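Local coordinates for protein L-amino acid deaminase (Proteus vulgaris, PDB 5I39) that binds FAD and probably catalyses the oxidative deamination of L-amino acids as a membrane-bound flavoenzyme of the DAO family, at residues Q75-F79 and W344-M348; Q82-K87 and G120-V124; S262-I266 and L321-L325; L279-F285 and K327-F332. All coordinates share one frame; numbering follows the deposited sequence. Where two conformers were deposited one is given.

Contact 1: Q75-F79 and W344-M348; sequences QSSRF and WSGAM. With FAD (flavin-adenine dinucleotide), chain B.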
# COMPACT_ATOMS: atom_id res chain seq x y z
N GLN A 75 -3.45 -4.87 6.87
CA GLN A 75 -3.52 -3.60 6.12
C GLN A 75 -3.73 -3.80 4.62
O GLN A 75 -4.45 -3.03 3.97
CB GLN A 75 -2.25 -2.78 6.31
CG GLN A 75 -2.02 -2.31 7.72
CD GLN A 75 -0.75 -1.49 7.81
OE1 GLN A 75 -0.72 -0.37 7.31
NE2 GLN A 75 0.29 -2.04 8.42
N SER A 76 -3.11 -4.85 4.09
CA SER A 76 -3.08 -5.07 2.65
C SER A 76 -4.38 -5.58 2.04
O SER A 76 -4.41 -5.87 0.84
CB SER A 76 -1.91 -5.99 2.31
OG SER A 76 -0.68 -5.41 2.70
N SER A 77 -5.45 -5.71 2.83
CA SER A 77 -6.80 -5.88 2.28
C SER A 77 -7.81 -4.88 2.85
O SER A 77 -9.01 -5.12 2.75
CB SER A 77 -7.29 -7.31 2.51
OG SER A 77 -7.38 -7.60 3.90
N ARG A 78 -7.32 -3.77 3.41
CA ARG A 78 -8.18 -2.81 4.13
C ARG A 78 -7.99 -1.36 3.68
O ARG A 78 -8.55 -0.44 4.28
CB ARG A 78 -7.95 -2.95 5.64
CG ARG A 78 -8.27 -4.34 6.17
CD ARG A 78 -7.97 -4.50 7.65
NE ARG A 78 -9.06 -4.02 8.50
CZ ARG A 78 -10.23 -4.64 8.67
NH1 ARG A 78 -10.51 -5.78 8.06
NH2 ARG A 78 -11.14 -4.09 9.47
N PHE A 79 -7.26 -1.17 2.60
CA PHE A 79 -6.82 0.16 2.18
C PHE A 79 -7.87 0.91 1.36
O PHE A 79 -8.83 0.33 0.88
CB PHE A 79 -5.48 0.04 1.44
CG PHE A 79 -5.52 -0.90 0.27
CD1 PHE A 79 -6.07 -0.49 -0.93
CD2 PHE A 79 -5.00 -2.19 0.37
CE1 PHE A 79 -6.11 -1.34 -2.02
CE2 PHE A 79 -5.04 -3.04 -0.73
CZ PHE A 79 -5.59 -2.61 -1.92
N TRP A 344 -15.49 -0.37 7.41
CA TRP A 344 -14.47 -1.00 8.24
C TRP A 344 -13.41 0.01 8.62
O TRP A 344 -13.47 1.18 8.21
CB TRP A 344 -13.85 -2.19 7.50
CG TRP A 344 -13.01 -1.81 6.31
CD1 TRP A 344 -11.65 -1.68 6.29
CD2 TRP A 344 -13.46 -1.53 4.98
NE1 TRP A 344 -11.24 -1.32 5.03
CE2 TRP A 344 -12.32 -1.23 4.21
CE3 TRP A 344 -14.73 -1.49 4.37
CZ2 TRP A 344 -12.40 -0.89 2.85
CZ3 TRP A 344 -14.81 -1.15 3.02
CH2 TRP A 344 -13.65 -0.86 2.27
N SER A 345 -12.46 -0.43 9.42
CA SER A 345 -11.33 0.38 9.88
C SER A 345 -10.03 -0.39 9.75
O SER A 345 -10.03 -1.63 9.81
CB SER A 345 -11.54 0.80 11.33
OG SER A 345 -12.67 1.62 11.45
N GLY A 346 -8.92 0.33 9.61
CA GLY A 346 -7.61 -0.28 9.53
C GLY A 346 -6.60 0.42 10.41
O GLY A 346 -6.69 1.63 10.62
N ALA A 347 -5.65 -0.35 10.92
CA ALA A 347 -4.56 0.14 11.76
C ALA A 347 -3.27 0.22 10.95
O ALA A 347 -2.89 -0.74 10.28
CB ALA A 347 -4.36 -0.80 12.94
N MSE A 348 -2.61 1.37 11.04
CA MSE A 348 -1.29 1.60 10.44
C MSE A 348 -0.29 1.86 11.53
O MSE A 348 -0.64 2.06 12.69
CB MSE A 348 -1.31 2.83 9.53
CG MSE A 348 -2.24 2.64 8.35
SE MSE A 348 -2.25 4.17 7.11
CE MSE A 348 -4.04 4.70 7.72
PA FAD B . 0.21 -5.90 6.41
O1A FAD B . -0.53 -5.52 7.70
O2A FAD B . -0.68 -6.00 5.19
O5B FAD B . 0.93 -7.31 6.54
C5B FAD B . 1.81 -7.64 7.61
C4B FAD B . 1.57 -9.10 7.91
O4B FAD B . 2.55 -9.55 8.87
C3B FAD B . 0.19 -9.33 8.54
O3B FAD B . -0.59 -10.19 7.70
C2B FAD B . 0.54 -9.94 9.90
O2B FAD B . -0.42 -10.91 10.37
C1B FAD B . 1.92 -10.53 9.67
N9A FAD B . 2.75 -10.69 10.86
C8A FAD B . 3.03 -9.78 11.77
N7A FAD B . 3.88 -10.24 12.71
C5A FAD B . 4.13 -11.49 12.35
C6A FAD B . 4.94 -12.58 12.89
N6A FAD B . 5.66 -12.40 14.02
N1A FAD B . 4.97 -13.75 12.23
C2A FAD B . 4.28 -13.94 11.09
N3A FAD B . 3.50 -13.00 10.55
C4A FAD B . 3.41 -11.80 11.13
N1 FAD B . -1.58 2.57 0.81
C2 FAD B . -1.67 3.05 -0.43
O2 FAD B . -0.67 2.95 -1.17
N3 FAD B . -2.81 3.63 -0.88
C4 FAD B . -3.91 3.80 -0.13
O4 FAD B . -4.92 4.32 -0.60
C4X FAD B . -3.89 3.33 1.26
N5 FAD B . -4.93 3.50 2.12
C5X FAD B . -4.91 2.89 3.31
C6 FAD B . -6.04 2.86 4.13
C7 FAD B . -6.06 2.18 5.34
C7M FAD B . -7.32 2.12 6.17
C8 FAD B . -4.86 1.47 5.79
C8M FAD B . -4.83 0.69 7.08
C9 FAD B . -3.72 1.52 4.99
C9A FAD B . -3.69 2.20 3.78
N10 FAD B . -2.55 2.24 2.97
C10 FAD B . -2.62 2.69 1.66
C1' FAD B . -1.30 1.65 3.42
C2' FAD B . -1.11 0.24 2.99
O2' FAD B . -2.34 -0.46 3.13
C3' FAD B . -0.02 -0.35 3.88
O3' FAD B . 1.16 0.51 3.92
C4' FAD B . 0.44 -1.72 3.44
O4' FAD B . -0.70 -2.58 3.24
C5' FAD B . 1.36 -2.32 4.48
O5' FAD B . 1.70 -3.63 4.03
P FAD B . 2.49 -4.62 5.04
O1P FAD B . 2.76 -5.88 4.27
O2P FAD B . 3.62 -3.87 5.71
O3P FAD B . 1.41 -4.84 6.24
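Arg78 clasps the backbone oxygen of Ser345 side-on with two nitrogens, NH2 at 2.7 Å from Ser345 O and NE at 2.9 Å from the same atom. This oxygen lies near the guanidinium plane, and NH2 reaches it in the carbonyl plane. The clasp ties a loop of the FAD-binding fold to strand 340-350 of the large mixed sheet, at the dimethylbenzene end of the flavin. A return bond runs from Trp344 NE1 to Arg78 O, 2.9 Å and nearly straight at 168°; the oxygen sits in the indole plane, whereas NE1 stands above the plane of the Arg78 carbonyl. With its chain bent at chi3 (84°), Arg78 folds back to the strand and places one guanidinium face over Trp344 CD1, the two planes 70° apart. The loop also grips the adenosine-side phosphate of the cofactor's pyrophosphate: Gln75 N and Ser76 N donate to FAD O1A and O2A, and Ser76 OG, 2.6 Å from FAD O2A, also accepts from FAD O4'. Outward from these bonds the contact is packing. Gly346, without a side chain, lets the strand backbone pass close to the flavin methyl, Gly346 C being 3.8 Å from FAD C8M. Gln75 crosses selenomethionine Met348 at about a right angle, Gln75 OE1 lying 3.5 Å from Met348 CG, and Gln75 CG rests 3.1 Å from Ala347 O.

Contact 2: Q82-K87 and G120-V124; sequences QAISYK and GRVEV. With FAD (flavin-adenine dinucleotide), chain B; EDO (1,2-ethanediol), chain I.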
# COMPACT_ATOMS: atom_id res chain seq x y z
N GLN A 82 -5.72 4.19 -3.53
CA GLN A 82 -5.12 5.12 -4.49
C GLN A 82 -3.60 5.00 -4.49
O GLN A 82 -2.97 4.84 -3.44
CB GLN A 82 -5.57 6.56 -4.24
CG GLN A 82 -5.12 7.18 -2.93
CD GLN A 82 -5.74 8.55 -2.70
OE1 GLN A 82 -6.18 9.21 -3.64
NE2 GLN A 82 -5.77 8.98 -1.44
N ALA A 83 -3.03 5.07 -5.69
CA ALA A 83 -1.59 5.06 -5.90
C ALA A 83 -1.21 6.42 -6.44
O ALA A 83 -1.45 6.73 -7.62
CB ALA A 83 -1.18 3.94 -6.85
N ILE A 84 -0.65 7.26 -5.57
CA ILE A 84 -0.43 8.67 -5.89
C ILE A 84 0.97 9.11 -5.50
O ILE A 84 1.56 8.59 -4.55
CB ILE A 84 -1.50 9.60 -5.23
CG1 ILE A 84 -1.32 9.72 -3.71
CG2 ILE A 84 -2.90 9.12 -5.59
CD1 ILE A 84 -2.23 10.74 -3.06
N SER A 85 1.49 10.08 -6.25
CA SER A 85 2.69 10.82 -5.85
C SER A 85 2.38 12.24 -5.36
O SER A 85 3.30 12.93 -4.94
CB SER A 85 3.67 10.90 -7.02
OG SER A 85 3.12 11.65 -8.09
N TYR A 86 1.10 12.64 -5.39
CA TYR A 86 0.70 14.02 -5.09
C TYR A 86 1.21 14.48 -3.72
O TYR A 86 0.97 13.80 -2.72
CB TYR A 86 -0.82 14.16 -5.14
CG TYR A 86 -1.34 15.56 -5.41
CD1 TYR A 86 -1.03 16.20 -6.60
CD2 TYR A 86 -2.20 16.20 -4.52
CE1 TYR A 86 -1.52 17.47 -6.88
CE2 TYR A 86 -2.69 17.47 -4.79
CZ TYR A 86 -2.35 18.10 -5.97
OH TYR A 86 -2.84 19.34 -6.25
N LYS A 87 1.90 15.62 -3.71
CA LYS A 87 2.47 16.25 -2.51
C LYS A 87 3.58 15.44 -1.82
O LYS A 87 4.02 15.81 -0.73
CB LYS A 87 1.38 16.62 -1.48
CG LYS A 87 0.46 17.74 -1.90
CD LYS A 87 -0.47 18.10 -0.75
CE LYS A 87 -1.24 19.38 -1.00
NZ LYS A 87 -2.11 19.75 0.14
N GLY A 120 -6.61 8.59 -12.74
CA GLY A 120 -6.64 10.04 -12.63
C GLY A 120 -7.33 10.50 -11.36
O GLY A 120 -8.33 9.92 -10.92
N ARG A 121 -6.79 11.57 -10.77
CA ARG A 121 -7.22 12.06 -9.47
C ARG A 121 -7.27 13.58 -9.48
O ARG A 121 -6.27 14.22 -9.81
CB ARG A 121 -6.26 11.60 -8.37
CG ARG A 121 -6.57 12.11 -6.97
CD ARG A 121 -5.56 11.53 -6.00
NE ARG A 121 -5.83 11.85 -4.60
CZ ARG A 121 -5.49 12.98 -3.99
NH1 ARG A 121 -5.79 13.14 -2.71
NH2 ARG A 121 -4.87 13.97 -4.64
N VAL A 122 -8.42 14.13 -9.10
CA VAL A 122 -8.57 15.58 -8.99
C VAL A 122 -8.72 15.95 -7.53
O VAL A 122 -9.58 15.42 -6.81
CB VAL A 122 -9.72 16.17 -9.85
CG1 VAL A 122 -9.39 16.07 -11.33
CG2 VAL A 122 -11.07 15.52 -9.55
N GLU A 123 -7.85 16.85 -7.08
CA GLU A 123 -7.91 17.37 -5.71
C GLU A 123 -8.05 18.88 -5.77
O GLU A 123 -7.14 19.60 -6.19
CB GLU A 123 -6.68 16.99 -4.88
CG GLU A 123 -6.79 17.52 -3.46
CD GLU A 123 -5.72 17.05 -2.50
OE1 GLU A 123 -4.99 16.09 -2.80
OE2 GLU A 123 -5.63 17.65 -1.41
N VAL A 124 -9.22 19.37 -5.35
CA VAL A 124 -9.44 20.81 -5.24
C VAL A 124 -8.72 21.31 -3.98
O VAL A 124 -8.90 20.73 -2.91
CB VAL A 124 -10.95 21.13 -5.19
CG1 VAL A 124 -11.21 22.59 -4.86
CG2 VAL A 124 -11.61 20.76 -6.51
PA FAD B . 0.21 -5.90 6.41
O1A FAD B . -0.53 -5.52 7.70
O2A FAD B . -0.68 -6.00 5.19
O5B FAD B . 0.93 -7.31 6.54
C5B FAD B . 1.81 -7.64 7.61
C4B FAD B . 1.57 -9.10 7.91
O4B FAD B . 2.55 -9.55 8.87
C3B FAD B . 0.19 -9.33 8.54
O3B FAD B . -0.59 -10.19 7.70
C2B FAD B . 0.54 -9.94 9.90
O2B FAD B . -0.42 -10.91 10.37
C1B FAD B . 1.92 -10.53 9.67
N9A FAD B . 2.75 -10.69 10.86
C8A FAD B . 3.03 -9.78 11.77
N7A FAD B . 3.88 -10.24 12.71
C5A FAD B . 4.13 -11.49 12.35
C6A FAD B . 4.94 -12.58 12.89
N6A FAD B . 5.66 -12.40 14.02
N1A FAD B . 4.97 -13.75 12.23
C2A FAD B . 4.28 -13.94 11.09
N3A FAD B . 3.50 -13.00 10.55
C4A FAD B . 3.41 -11.80 11.13
N1 FAD B . -1.58 2.57 0.81
C2 FAD B . -1.67 3.05 -0.43
O2 FAD B . -0.67 2.95 -1.17
N3 FAD B . -2.81 3.63 -0.88
C4 FAD B . -3.91 3.80 -0.13
O4 FAD B . -4.92 4.32 -0.60
C4X FAD B . -3.89 3.33 1.26
N5 FAD B . -4.93 3.50 2.12
C5X FAD B . -4.91 2.89 3.31
C6 FAD B . -6.04 2.86 4.13
C7 FAD B . -6.06 2.18 5.34
C7M FAD B . -7.32 2.12 6.17
C8 FAD B . -4.86 1.47 5.79
C8M FAD B . -4.83 0.69 7.08
C9 FAD B . -3.72 1.52 4.99
C9A FAD B . -3.69 2.20 3.78
N10 FAD B . -2.55 2.24 2.97
C10 FAD B . -2.62 2.69 1.66
C1' FAD B . -1.30 1.65 3.42
C2' FAD B . -1.11 0.24 2.99
O2' FAD B . -2.34 -0.46 3.13
C3' FAD B . -0.02 -0.35 3.88
O3' FAD B . 1.16 0.51 3.92
C4' FAD B . 0.44 -1.72 3.44
O4' FAD B . -0.70 -2.58 3.24
C5' FAD B . 1.36 -2.32 4.48
O5' FAD B . 1.70 -3.63 4.03
P FAD B . 2.49 -4.62 5.04
O1P FAD B . 2.76 -5.88 4.27
O2P FAD B . 3.62 -3.87 5.71
O3P FAD B . 1.41 -4.84 6.24
C1 EDO I . -9.02 19.39 0.11
O1 EDO I . -7.88 20.01 -0.48
C2 EDO I . -9.17 17.99 -0.48
O2 EDO I . -8.03 17.18 -0.18
O HOH W 1 -7.57 11.33 -1.44
O HOH W 2 -4.78 20.41 -4.81
O HOH W 3 -4.70 20.18 -2.10
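Glu123 OE1, beside the ring of Tyr86, is gripped end-on by both terminal nitrogens of Arg121. NH2 of Arg121 is the closer, 2.8 Å from Glu123 OE1 on its anti lone pair, while NH1 comes from above the carboxylate plane. Tyr86 CD2 lies 3.3 Å from Glu123 OE1, its ring turned 53° from the carboxylate. The third nitrogen, Arg121 NE, bonds Gln82 OE1 at 2.8 Å, tilted from the amide plane; that oxygen also accepts from Asn276. One water joins Gln82 NE2 to Arg121 NH1. Arg121 is extended from CG to NE and so spans from strand 117-123 of the large mixed sheet to the chain around strand 82-83, whose Gln82 backbone pairs with the flavin pyrimidine: N donates to FAD O4, and O accepts from FAD N3 at 2.8 Å. Ile84 CD1 sits over the centre of one guanidinium face. Lys87 NZ stays 4.4 Å from Glu123 OE2, its salt bridge going to Asp130, and a second water links Tyr86 OH with Glu123 O.

Contact 3: S262-I266 and L321-L325; sequences SQQLI and LNASL. With FAD (flavin-adenine dinucleotide), chain B.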
# COMPACT_ATOMS: atom_id res chain seq x y z
N SER A 262 -10.80 4.97 8.89
CA SER A 262 -12.03 4.28 8.50
C SER A 262 -12.20 4.30 6.98
O SER A 262 -11.68 5.18 6.30
CB SER A 262 -13.24 4.91 9.17
OG SER A 262 -13.27 4.61 10.56
N GLN A 263 -12.94 3.31 6.48
CA GLN A 263 -13.20 3.14 5.05
C GLN A 263 -14.62 2.67 4.84
O GLN A 263 -15.18 1.95 5.67
CB GLN A 263 -12.25 2.11 4.45
CG GLN A 263 -10.78 2.46 4.52
CD GLN A 263 -10.42 3.73 3.77
OE1 GLN A 263 -11.10 4.16 2.84
NE2 GLN A 263 -9.35 4.34 4.18
N GLN A 264 -15.19 3.06 3.70
CA GLN A 264 -16.53 2.66 3.30
C GLN A 264 -16.52 2.24 1.83
O GLN A 264 -15.66 2.67 1.06
CB GLN A 264 -17.51 3.81 3.48
CG GLN A 264 -17.62 4.29 4.92
CD GLN A 264 -18.30 5.64 5.03
OE1 GLN A 264 -17.88 6.61 4.40
NE2 GLN A 264 -19.34 5.71 5.85
N LEU A 265 -17.47 1.39 1.47
CA LEU A 265 -17.66 0.96 0.09
C LEU A 265 -19.14 1.07 -0.21
O LEU A 265 -19.96 0.51 0.53
CB LEU A 265 -17.16 -0.47 -0.12
CG LEU A 265 -17.27 -1.02 -1.55
CD1 LEU A 265 -16.36 -0.26 -2.50
CD2 LEU A 265 -16.94 -2.50 -1.59
N ILE A 266 -19.49 1.78 -1.28
CA ILE A 266 -20.88 1.95 -1.69
C ILE A 266 -21.08 1.47 -3.12
O ILE A 266 -20.13 1.40 -3.91
CB ILE A 266 -21.36 3.42 -1.53
CG1 ILE A 266 -20.62 4.38 -2.47
CG2 ILE A 266 -21.21 3.84 -0.07
CD1 ILE A 266 -21.16 5.80 -2.47
N LEU A 321 -19.73 8.67 10.27
CA LEU A 321 -19.64 7.85 9.05
C LEU A 321 -20.88 7.98 8.18
O LEU A 321 -20.79 8.13 6.96
CB LEU A 321 -19.37 6.39 9.41
CG LEU A 321 -17.95 6.13 9.93
CD1 LEU A 321 -17.88 4.85 10.76
CD2 LEU A 321 -16.95 6.07 8.78
N ASN A 322 -22.05 7.96 8.81
CA ASN A 322 -23.31 8.17 8.11
C ASN A 322 -23.39 9.58 7.51
O ASN A 322 -23.80 9.75 6.35
CB ASN A 322 -24.48 7.94 9.06
CG ASN A 322 -25.82 8.01 8.35
OD1 ASN A 322 -26.21 7.07 7.66
ND2 ASN A 322 -26.54 9.11 8.54
N ALA A 323 -22.99 10.58 8.29
CA ALA A 323 -22.97 11.97 7.84
C ALA A 323 -22.00 12.19 6.67
O ALA A 323 -22.26 13.02 5.81
CB ALA A 323 -22.61 12.89 9.00
N SER A 324 -20.91 11.43 6.65
CA SER A 324 -19.97 11.49 5.53
C SER A 324 -20.64 11.06 4.22
O SER A 324 -20.47 11.72 3.20
CB SER A 324 -18.74 10.62 5.79
OG SER A 324 -17.72 10.93 4.86
N LEU A 325 -21.41 9.98 4.27
CA LEU A 325 -22.19 9.55 3.10
C LEU A 325 -23.24 10.57 2.71
O LEU A 325 -23.46 10.81 1.52
CB LEU A 325 -22.84 8.19 3.34
CG LEU A 325 -21.88 7.02 3.59
CD1 LEU A 325 -22.66 5.76 3.92
CD2 LEU A 325 -20.97 6.76 2.40
PA FAD B . 0.21 -5.90 6.41
O1A FAD B . -0.53 -5.52 7.70
O2A FAD B . -0.68 -6.00 5.19
O5B FAD B . 0.93 -7.31 6.54
C5B FAD B . 1.81 -7.64 7.61
C4B FAD B . 1.57 -9.10 7.91
O4B FAD B . 2.55 -9.55 8.87
C3B FAD B . 0.19 -9.33 8.54
O3B FAD B . -0.59 -10.19 7.70
C2B FAD B . 0.54 -9.94 9.90
O2B FAD B . -0.42 -10.91 10.37
C1B FAD B . 1.92 -10.53 9.67
N9A FAD B . 2.75 -10.69 10.86
C8A FAD B . 3.03 -9.78 11.77
N7A FAD B . 3.88 -10.24 12.71
C5A FAD B . 4.13 -11.49 12.35
C6A FAD B . 4.94 -12.58 12.89
N6A FAD B . 5.66 -12.40 14.02
N1A FAD B . 4.97 -13.75 12.23
C2A FAD B . 4.28 -13.94 11.09
N3A FAD B . 3.50 -13.00 10.55
C4A FAD B . 3.41 -11.80 11.13
N1 FAD B . -1.58 2.57 0.81
C2 FAD B . -1.67 3.05 -0.43
O2 FAD B . -0.67 2.95 -1.17
N3 FAD B . -2.81 3.63 -0.88
C4 FAD B . -3.91 3.80 -0.13
O4 FAD B . -4.92 4.32 -0.60
C4X FAD B . -3.89 3.33 1.26
N5 FAD B . -4.93 3.50 2.12
C5X FAD B . -4.91 2.89 3.31
C6 FAD B . -6.04 2.86 4.13
C7 FAD B . -6.06 2.18 5.34
C7M FAD B . -7.32 2.12 6.17
C8 FAD B . -4.86 1.47 5.79
C8M FAD B . -4.83 0.69 7.08
C9 FAD B . -3.72 1.52 4.99
C9A FAD B . -3.69 2.20 3.78
N10 FAD B . -2.55 2.24 2.97
C10 FAD B . -2.62 2.69 1.66
C1' FAD B . -1.30 1.65 3.42
C2' FAD B . -1.11 0.24 2.99
O2' FAD B . -2.34 -0.46 3.13
C3' FAD B . -0.02 -0.35 3.88
O3' FAD B . 1.16 0.51 3.92
C4' FAD B . 0.44 -1.72 3.44
O4' FAD B . -0.70 -2.58 3.24
C5' FAD B . 1.36 -2.32 4.48
O5' FAD B . 1.70 -3.63 4.03
P FAD B . 2.49 -4.62 5.04
O1P FAD B . 2.76 -5.88 4.27
O2P FAD B . 3.62 -3.87 5.71
O3P FAD B . 1.41 -4.84 6.24
O HOH W 4 -17.86 9.03 2.98
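Gln264 reaches from strand 262-266 to helix 321-325 and sends its amide between Leu321 and Leu325. CG lies anti to the carbonyl carbon (chi1 -61°) and the chain continues extended, which carries the amide across to the helix. Gln264 NE2 donates to Leu321 O, 3.0 Å away with an N-H...O angle of 159°; the oxygen lies near the amide plane, but NE2 stands above the plane of the carbonyl. The same oxygen takes only a weak helical bond from Leu325 N. Leucine carbons flank the amide: Leu321 CB is 3.6 Å from Gln264 NE2, and Leu325, arriving from the opposite direction, puts CG 3.6 Å from Gln264 NE2. Leu321 CD2 also touches Ser262 CB, and Leu325 CD2 slides past Ile266 CG2 at 3.8 Å, so that helix 318-331 packs on one face of the large mixed sheet, the two segment axes 10.4 Å apart at 46°. The sheet's other side here, through Gln263, turns to the flavin. Both ends of the buried amide are served: NE2 also bonds Gln343 OE1 on strand 340-350, and a water joins Gln264 OE1 to Ser324 OG. A polar group can thus lie among leucines with its hydrogen-bonding needs met.

Contact 4: L279-F285 and K327-F332; sequences LPGGIFF and KLKAEF. With EDO (1,2-ethanediol), chain G.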
# COMPACT_ATOMS: atom_id res chain seq x y z
N LEU A 279 -12.11 16.68 -2.32
CA LEU A 279 -12.65 18.03 -2.25
C LEU A 279 -12.64 18.58 -0.84
O LEU A 279 -12.72 17.81 0.12
CB LEU A 279 -14.10 18.07 -2.76
CG LEU A 279 -14.35 17.49 -4.15
CD1 LEU A 279 -15.84 17.31 -4.41
CD2 LEU A 279 -13.73 18.39 -5.21
N PRO A 280 -12.60 19.92 -0.70
CA PRO A 280 -12.87 20.56 0.59
C PRO A 280 -14.18 20.07 1.20
O PRO A 280 -15.09 19.68 0.47
CB PRO A 280 -12.98 22.04 0.22
CG PRO A 280 -12.11 22.19 -0.97
CD PRO A 280 -12.27 20.92 -1.74
N GLY A 281 -14.25 20.10 2.53
CA GLY A 281 -15.37 19.51 3.26
C GLY A 281 -15.24 18.01 3.47
O GLY A 281 -16.20 17.35 3.85
N GLY A 282 -14.04 17.48 3.24
CA GLY A 282 -13.74 16.07 3.47
C GLY A 282 -14.47 15.09 2.57
O GLY A 282 -14.90 14.04 3.04
N ILE A 283 -14.59 15.42 1.29
CA ILE A 283 -15.30 14.57 0.33
C ILE A 283 -14.27 13.83 -0.52
O ILE A 283 -13.55 14.44 -1.31
CB ILE A 283 -16.27 15.39 -0.56
CG1 ILE A 283 -17.27 16.15 0.33
CG2 ILE A 283 -17.00 14.48 -1.54
CD1 ILE A 283 -18.06 17.23 -0.39
N PHE A 284 -14.23 12.51 -0.35
CA PHE A 284 -13.23 11.66 -0.98
C PHE A 284 -13.89 10.42 -1.54
O PHE A 284 -14.55 9.70 -0.79
CB PHE A 284 -12.15 11.23 0.02
CG PHE A 284 -11.56 12.38 0.79
CD1 PHE A 284 -10.73 13.29 0.15
CD2 PHE A 284 -11.85 12.56 2.14
CE1 PHE A 284 -10.19 14.36 0.85
CE2 PHE A 284 -11.31 13.63 2.84
CZ PHE A 284 -10.48 14.53 2.19
N PHE A 285 -13.73 10.16 -2.83
CA PHE A 285 -14.18 8.90 -3.39
C PHE A 285 -13.32 8.43 -4.55
O PHE A 285 -12.60 9.21 -5.17
CB PHE A 285 -15.66 8.95 -3.80
CG PHE A 285 -15.98 9.97 -4.87
CD1 PHE A 285 -15.83 9.66 -6.21
CD2 PHE A 285 -16.46 11.22 -4.52
CE1 PHE A 285 -16.15 10.60 -7.19
CE2 PHE A 285 -16.78 12.16 -5.49
CZ PHE A 285 -16.63 11.84 -6.83
N LYS A 327 -23.07 13.89 3.12
CA LYS A 327 -22.47 15.04 2.44
C LYS A 327 -21.89 14.66 1.07
O LYS A 327 -21.92 15.47 0.16
CB LYS A 327 -21.49 15.82 3.32
CG LYS A 327 -20.25 15.10 3.78
CD LYS A 327 -19.42 16.01 4.67
CE LYS A 327 -18.31 15.27 5.38
NZ LYS A 327 -17.27 14.81 4.42
N LEU A 328 -21.43 13.42 0.92
CA LEU A 328 -21.06 12.89 -0.41
C LEU A 328 -22.25 12.96 -1.37
O LEU A 328 -22.13 13.44 -2.51
CB LEU A 328 -20.56 11.45 -0.32
CG LEU A 328 -20.30 10.70 -1.63
CD1 LEU A 328 -19.22 11.38 -2.45
CD2 LEU A 328 -19.92 9.25 -1.35
N LYS A 329 -23.40 12.48 -0.91
CA LYS A 329 -24.63 12.48 -1.70
C LYS A 329 -25.15 13.89 -1.98
O LYS A 329 -25.71 14.13 -3.05
CB LYS A 329 -25.71 11.65 -1.00
CG LYS A 329 -25.39 10.16 -1.00
CD LYS A 329 -26.24 9.40 -0.00
CE LYS A 329 -25.81 7.94 0.06
NZ LYS A 329 -26.58 7.17 1.06
N ALA A 330 -24.97 14.81 -1.04
CA ALA A 330 -25.35 16.21 -1.25
C ALA A 330 -24.49 16.85 -2.35
O ALA A 330 -25.00 17.61 -3.17
CB ALA A 330 -25.23 17.00 0.04
N GLU A 331 -23.20 16.53 -2.36
CA GLU A 331 -22.29 17.08 -3.36
C GLU A 331 -22.42 16.40 -4.72
O GLU A 331 -22.28 17.05 -5.76
CB GLU A 331 -20.84 17.03 -2.86
CG GLU A 331 -19.81 17.67 -3.78
CD GLU A 331 -20.13 19.11 -4.15
OE1 GLU A 331 -20.69 19.86 -3.31
OE2 GLU A 331 -19.82 19.51 -5.30
N PHE A 332 -22.67 15.09 -4.71
CA PHE A 332 -22.86 14.30 -5.92
C PHE A 332 -24.15 13.48 -5.79
O PHE A 332 -24.11 12.32 -5.35
CB PHE A 332 -21.66 13.38 -6.16
CG PHE A 332 -20.46 14.10 -6.70
CD1 PHE A 332 -20.32 14.31 -8.07
CD2 PHE A 332 -19.47 14.59 -5.85
CE1 PHE A 332 -19.21 14.97 -8.58
CE2 PHE A 332 -18.37 15.26 -6.35
CZ PHE A 332 -18.24 15.45 -7.72
C1 EDO G . -26.41 7.74 4.64
O1 EDO G . -26.31 8.49 3.43
C2 EDO G . -27.74 6.99 4.70
O2 EDO G . -27.93 6.13 3.56
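A beta hairpin, strands 276-279 and 283-287 joined by a glycine turn, receives the C-terminal end of helix 318-331 in this contact. Phe285 and Phe332 form a T-shaped stack: the CE2-CZ edge of Phe285 points at a face of Phe332, centroids 5.1 Å apart and planes at 81°. Leu279 CD1 meets the Phe332 ring at its edge, 3.8 Å from Phe332 CE2. Leu328 CD1 touches both Phe285 CD2, at 3.5 Å, and Ile283 CG2, while Ile283 CD1 lies against Glu331 CB. At the turn, Lys327 NZ donates to Gly281 O at 2.8 Å, in the carbonyl plane; a bend at chi4 (68°) directs the ammonium there. The Glu331 carboxylate is held elsewhere, by Thr170 and Trp172. The helix segment runs almost perpendicular to strand 283-285, at 86° with the axes 9.1 Å apart, and Phe335 adds another edge-to-face ring to Phe285, while Leu279 packs on Val124, at the end of neighbouring strand 117-123.

In the fold
All four contacts reach the same large mixed sheet; contacts 1 and 2 bind FAD, and the strand of contact 3 reaches it through Gln263, at the same dimethylbenzene end as contact 1. Contact 1 also holds the pyrophosphate, whereas contact 2 meets the pyrimidine; their centres lie 19 Å apart, although Phe79 and Gln82 are close in sequence. Contacts 1 and 3 join where strands 340-350 and 257-266 pair, Trp344 O lying 2.8 Å from Gln263 N. Contacts 3 and 4 share helix 318-331, their centres 11 Å apart, with Ile266 CD1 3.8 Å from Leu328 CD2. Contact 4 stands farther off, the Phe285 side chain about 12 Å from FAD, and meets contact 2 at Val124 O and Pro280 CD.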